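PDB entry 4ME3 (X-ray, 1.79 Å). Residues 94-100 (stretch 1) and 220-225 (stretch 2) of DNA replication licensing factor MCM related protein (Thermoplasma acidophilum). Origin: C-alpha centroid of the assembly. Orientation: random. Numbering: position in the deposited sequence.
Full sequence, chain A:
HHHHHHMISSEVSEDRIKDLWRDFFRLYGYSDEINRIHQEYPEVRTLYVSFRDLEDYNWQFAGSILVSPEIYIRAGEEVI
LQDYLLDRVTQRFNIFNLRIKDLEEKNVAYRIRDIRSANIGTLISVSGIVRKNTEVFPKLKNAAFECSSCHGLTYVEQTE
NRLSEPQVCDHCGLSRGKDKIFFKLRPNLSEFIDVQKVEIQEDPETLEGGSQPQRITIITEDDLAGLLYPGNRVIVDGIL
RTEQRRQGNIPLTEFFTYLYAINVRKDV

Stretch 1 (94-100) NIFNLRI
Stretch 2 220-225: TEDDLA

The contact between residues 94-100 and 220-225 is a small polar junction in which two side chains of a strand, Asn97 and Arg99, reach across to two consecutive aspartates on a turn, and it illustrates how side chains, here helped by a water, can join segments whose backbones stay well apart. The nearest CA atoms, those of Asn97 and Asp222, lie 8.8 Å apart, and only 222 Å² is buried, both sides summed.

Stretch 1 runs extended, its strand beginning at Asn97 (phi/psi -113/110) and continuing through Arg99 (-119/149). Alternation along it sends the CA-to-CB bonds of Ile95, Asn97 and Arg99 toward stretch 2, whereas that of Phe96 points away. Stretch 2 is strand at Thr220 and Glu221 (-122/154); Asp222, with a positive phi (55/-120), precedes a 3-10 segment at Asp223 (-65/-16) and Leu224 (-94/-12). The turn is tied by Leu224 N to Glu221 O (3.0 Å) and Ala225 N to Asp222 O (3.1 Å).

Arg99 is the charged anchor. With chi1 to chi3 at m, t, t and chi4 at -71°, it meets Asp223 (chi1 p, 46°) in a bidentate salt bridge: NH2 donates to OD1 at 2.8 Å and 169°, while NE donates to OD2 at 2.9 Å and 145°. Both carboxylate oxygens are thus engaged by one guanidinium, with Asp223 OD1 at its edge. Over one face lies Leu224 (m, t), whose CD1 is 3.3 Å from Arg99 NH1, so charge pairing and apolar packing share a single group.

Asn97 (chi1 m, chi2 -48°) supplies the neutral counterpart. Its ND2 donates to OD2 of Asp222 (chi1 t) at 2.9 Å and 161°. Proximity alone is insufficient: Asn97 ND2 is also 3.1 Å from Asp223 OD1, but the angle is too poor for a hydrogen bond. A water donates to Asn97 OD1 (2.8 Å) and Asp222 OD2 (3.3 Å), bridging the same pair.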

ATOM      1  N   ASN A  94     -12.583  -5.146  -2.351  1.00 27.09           N
ATOM      2  CA  ASN A  94     -12.474  -3.711  -2.134  1.00 26.33           C
ATOM      3  C   ASN A  94     -11.028  -3.224  -2.163  1.00 26.18           C
ATOM      4  O   ASN A  94     -10.703  -2.202  -1.559  1.00 26.78           O
ATOM      5  CB  ASN A  94     -13.117  -3.328  -0.800  1.00 26.59           C
ATOM      6  CG  ASN A  94     -12.473  -4.027   0.383  1.00 21.96           C
ATOM      7  OD1 ASN A  94     -11.490  -4.757   0.235  1.00 28.43           O
ATOM      8  ND2 ASN A  94     -13.023  -3.802   1.568  1.00 31.24           N
ATOM      9  N   ILE A  95     -10.168  -3.949  -2.872  1.00 21.59           N
ATOM     10  CA  ILE A  95      -8.767  -3.558  -2.998  1.00 18.31           C
ATOM     11  C   ILE A  95      -8.566  -2.598  -4.167  1.00 19.13           C
ATOM     12  O   ILE A  95      -9.067  -2.831  -5.265  1.00 20.38           O
ATOM     13  CB  ILE A  95      -7.860  -4.788  -3.215  1.00 21.18           C
ATOM     14  CG1 ILE A  95      -7.951  -5.730  -2.012  1.00 28.40           C
ATOM     15  CG2 ILE A  95      -6.422  -4.355  -3.438  1.00 23.47           C
ATOM     16  CD1 ILE A  95      -7.212  -7.043  -2.202  1.00 31.67           C
ATOM     17  N   PHE A  96      -7.833  -1.515  -3.928  1.00 18.76           N
ATOM     18  CA  PHE A  96      -7.403  -0.647  -5.017  1.00 14.47           C
ATOM     19  C   PHE A  96      -6.053  -0.013  -4.713  1.00 16.96           C
ATOM     20  O   PHE A  96      -5.766   0.339  -3.571  1.00 18.30           O
ATOM     21  CB  PHE A  96      -8.430   0.446  -5.305  1.00 18.78           C
ATOM     22  CG  PHE A  96      -8.231   1.098  -6.639  1.00 14.55           C
ATOM     23  CD1 PHE A  96      -7.402   2.196  -6.775  1.00 18.44           C
ATOM     24  CD2 PHE A  96      -8.842   0.583  -7.766  1.00 11.80           C
ATOM     25  CE1 PHE A  96      -7.203   2.781  -8.010  1.00 17.76           C
ATOM     26  CE2 PHE A  96      -8.647   1.160  -9.002  1.00 14.45           C
ATOM     27  CZ  PHE A  96      -7.825   2.264  -9.125  1.00 15.15           C
ATOM     28  N   ASN A  97      -5.231   0.125  -5.749  1.00 13.21           N
ATOM     29  CA  ASN A  97      -3.915   0.729  -5.613  1.00 17.68           C
ATOM     30  C   ASN A  97      -3.823   2.048  -6.357  1.00 14.55           C
ATOM     31  O   ASN A  97      -3.816   2.083  -7.588  1.00 13.55           O
ATOM     32  CB  ASN A  97      -2.838  -0.202  -6.153  1.00 13.70           C
ATOM     33  CG  ASN A  97      -2.915  -1.587  -5.561  1.00 21.16           C
ATOM     34  OD1 ASN A  97      -3.018  -1.750  -4.348  1.00 23.23           O
ATOM     35  ND2 ASN A  97      -2.870  -2.595  -6.418  1.00 17.08           N
ATOM     36  N   LEU A  98      -3.748   3.131  -5.597  1.00 10.88           N
ATOM     37  CA  LEU A  98      -3.464   4.437  -6.150  1.00 10.95           C
ATOM     38  C   LEU A  98      -1.964   4.650  -6.034  1.00 15.44           C
ATOM     39  O   LEU A  98      -1.409   4.603  -4.936  1.00 16.57           O
ATOM     40  CB  LEU A  98      -4.231   5.513  -5.379  1.00 12.87           C
ATOM     41  CG  LEU A  98      -4.071   6.959  -5.847  1.00 14.22           C
ATOM     42  CD1 LEU A  98      -4.399   7.100  -7.316  1.00 16.60           C
ATOM     43  CD2 LEU A  98      -4.962   7.867  -5.011  1.00 16.32           C
ATOM     44  N   ARG A  99      -1.309   4.852  -7.171  1.00 12.72           N
ATOM     45  CA  ARG A  99       0.140   4.998  -7.208  1.00 11.19           C
ATOM     46  C   ARG A  99       0.533   6.358  -7.767  1.00 15.90           C
ATOM     47  O   ARG A  99      -0.176   6.932  -8.591  1.00 19.06           O
ATOM     48  CB  ARG A  99       0.761   3.881  -8.047  1.00 14.38           C
ATOM     49  CG  ARG A  99       0.446   2.492  -7.518  1.00 14.70           C
ATOM     50  CD  ARG A  99       1.200   1.404  -8.263  1.00 15.10           C
ATOM     51  NE  ARG A  99       0.873   0.078  -7.745  1.00 20.00           N
ATOM     52  CZ  ARG A  99       1.267  -0.379  -6.562  1.00 22.26           C
ATOM     53  NH1 ARG A  99       2.004   0.380  -5.761  1.00 20.30           N
ATOM     54  NH2 ARG A  99       0.921  -1.600  -6.174  1.00 20.45           N
ATOM     55  N   ILE A 100       1.666   6.866  -7.301  1.00 16.50           N
ATOM     56  CA  ILE A 100       2.176   8.155  -7.744  1.00 14.92           C
ATOM     57  C   ILE A 100       3.350   7.932  -8.687  1.00 19.37           C
ATOM     58  O   ILE A 100       4.248   7.145  -8.393  1.00 19.04           O
ATOM     59  CB  ILE A 100       2.661   9.001  -6.549  1.00 11.96           C
ATOM     60  CG1 ILE A 100       1.569   9.112  -5.483  1.00 18.62           C
ATOM     61  CG2 ILE A 100       3.086  10.390  -7.010  1.00 13.48           C
ATOM     62  CD1 ILE A 100       0.264   9.679  -5.996  1.00 21.26           C
ATOM     63  N   THR A 220       7.664  -5.160  -2.568  1.00 12.75           N
ATOM     64  CA  THR A 220       6.827  -4.947  -3.741  1.00 13.30           C
ATOM     65  C   THR A 220       5.580  -5.810  -3.616  1.00 18.41           C
ATOM     66  O   THR A 220       5.676  -7.011  -3.381  1.00 14.25           O
ATOM     67  CB  THR A 220       7.568  -5.291  -5.048  1.00 13.20           C
ATOM     68  OG1 THR A 220       7.943  -6.677  -5.053  1.00 14.12           O
ATOM     69  CG2 THR A 220       8.811  -4.429  -5.199  1.00 11.63           C
ATOM     70  N   GLU A 221       4.410  -5.195  -3.760  1.00 13.10           N
ATOM     71  CA  GLU A 221       3.157  -5.913  -3.559  1.00 12.60           C
ATOM     72  C   GLU A 221       2.261  -5.865  -4.785  1.00 11.75           C
ATOM     73  O   GLU A 221       2.341  -4.942  -5.601  1.00 12.35           O
ATOM     74  CB  GLU A 221       2.390  -5.341  -2.365  1.00 15.76           C
ATOM     75  CG  GLU A 221       3.049  -5.573  -1.018  1.00 18.72           C
ATOM     76  CD  GLU A 221       2.124  -5.244   0.138  1.00 24.38           C
ATOM     77  OE1 GLU A 221       1.162  -4.473  -0.071  1.00 23.20           O
ATOM     78  OE2 GLU A 221       2.352  -5.756   1.252  1.00 24.01           O
ATOM     79  N   ASP A 222       1.405  -6.877  -4.893  1.00 13.42           N
ATOM     80  CA  ASP A 222       0.367  -6.938  -5.915  1.00 12.05           C
ATOM     81  C   ASP A 222       0.961  -6.778  -7.319  1.00 13.63           C
ATOM     82  O   ASP A 222       1.794  -7.587  -7.732  1.00 14.20           O
ATOM     83  CB  ASP A 222      -0.716  -5.897  -5.601  1.00 11.80           C
ATOM     84  CG  ASP A 222      -2.055  -6.228  -6.233  1.00 29.61           C
ATOM     85  OD1 ASP A 222      -2.177  -7.299  -6.867  1.00 18.97           O
ATOM     86  OD2 ASP A 222      -2.997  -5.422  -6.070  1.00 25.20           O
ATOM     87  N   ASP A 223       0.540  -5.748  -8.047  1.00 14.22           N
ATOM     88  CA  ASP A 223       0.978  -5.551  -9.425  1.00 15.57           C
ATOM     89  C   ASP A 223       2.473  -5.266  -9.556  1.00 11.43           C
ATOM     90  O   ASP A 223       3.029  -5.362 -10.650  1.00 12.33           O
ATOM     91  CB  ASP A 223       0.178  -4.420 -10.088  1.00 17.89           C
ATOM     92  CG  ASP A 223       0.050  -3.189  -9.201  1.00 21.46           C
ATOM     93  OD1 ASP A 223      -0.360  -3.337  -8.032  1.00 20.07           O
ATOM     94  OD2 ASP A 223       0.349  -2.071  -9.673  1.00 22.49           O
ATOM     95  N   LEU A 224       3.123  -4.913  -8.449  1.00 11.40           N
ATOM     96  CA  LEU A 224       4.551  -4.618  -8.475  1.00 11.32           C
ATOM     97  C   LEU A 224       5.419  -5.831  -8.130  1.00 12.98           C
ATOM     98  O   LEU A 224       6.630  -5.800  -8.332  1.00 10.10           O
ATOM     99  CB  LEU A 224       4.874  -3.457  -7.527  1.00 12.30           C
ATOM    100  CG  LEU A 224       4.234  -2.115  -7.894  1.00 17.01           C
ATOM    101  CD1 LEU A 224       4.726  -1.021  -6.955  1.00 16.17           C
ATOM    102  CD2 LEU A 224       4.520  -1.758  -9.343  1.00 16.18           C
ATOM    103  N   ALA A 225       4.812  -6.898  -7.619  1.00 11.64           N
ATOM    104  CA  ALA A 225       5.577  -8.097  -7.284  1.00 10.85           C
ATOM    105  C   ALA A 225       5.977  -8.867  -8.540  1.00 11.65           C
ATOM    106  O   ALA A 225       5.233  -8.904  -9.515  1.00 11.82           O
ATOM    107  CB  ALA A 225       4.781  -8.993  -6.345  1.00 13.29           C
TER
HETATM  108  O   HOH W   1      -2.874  -4.172  -3.051  1.00 22.65           O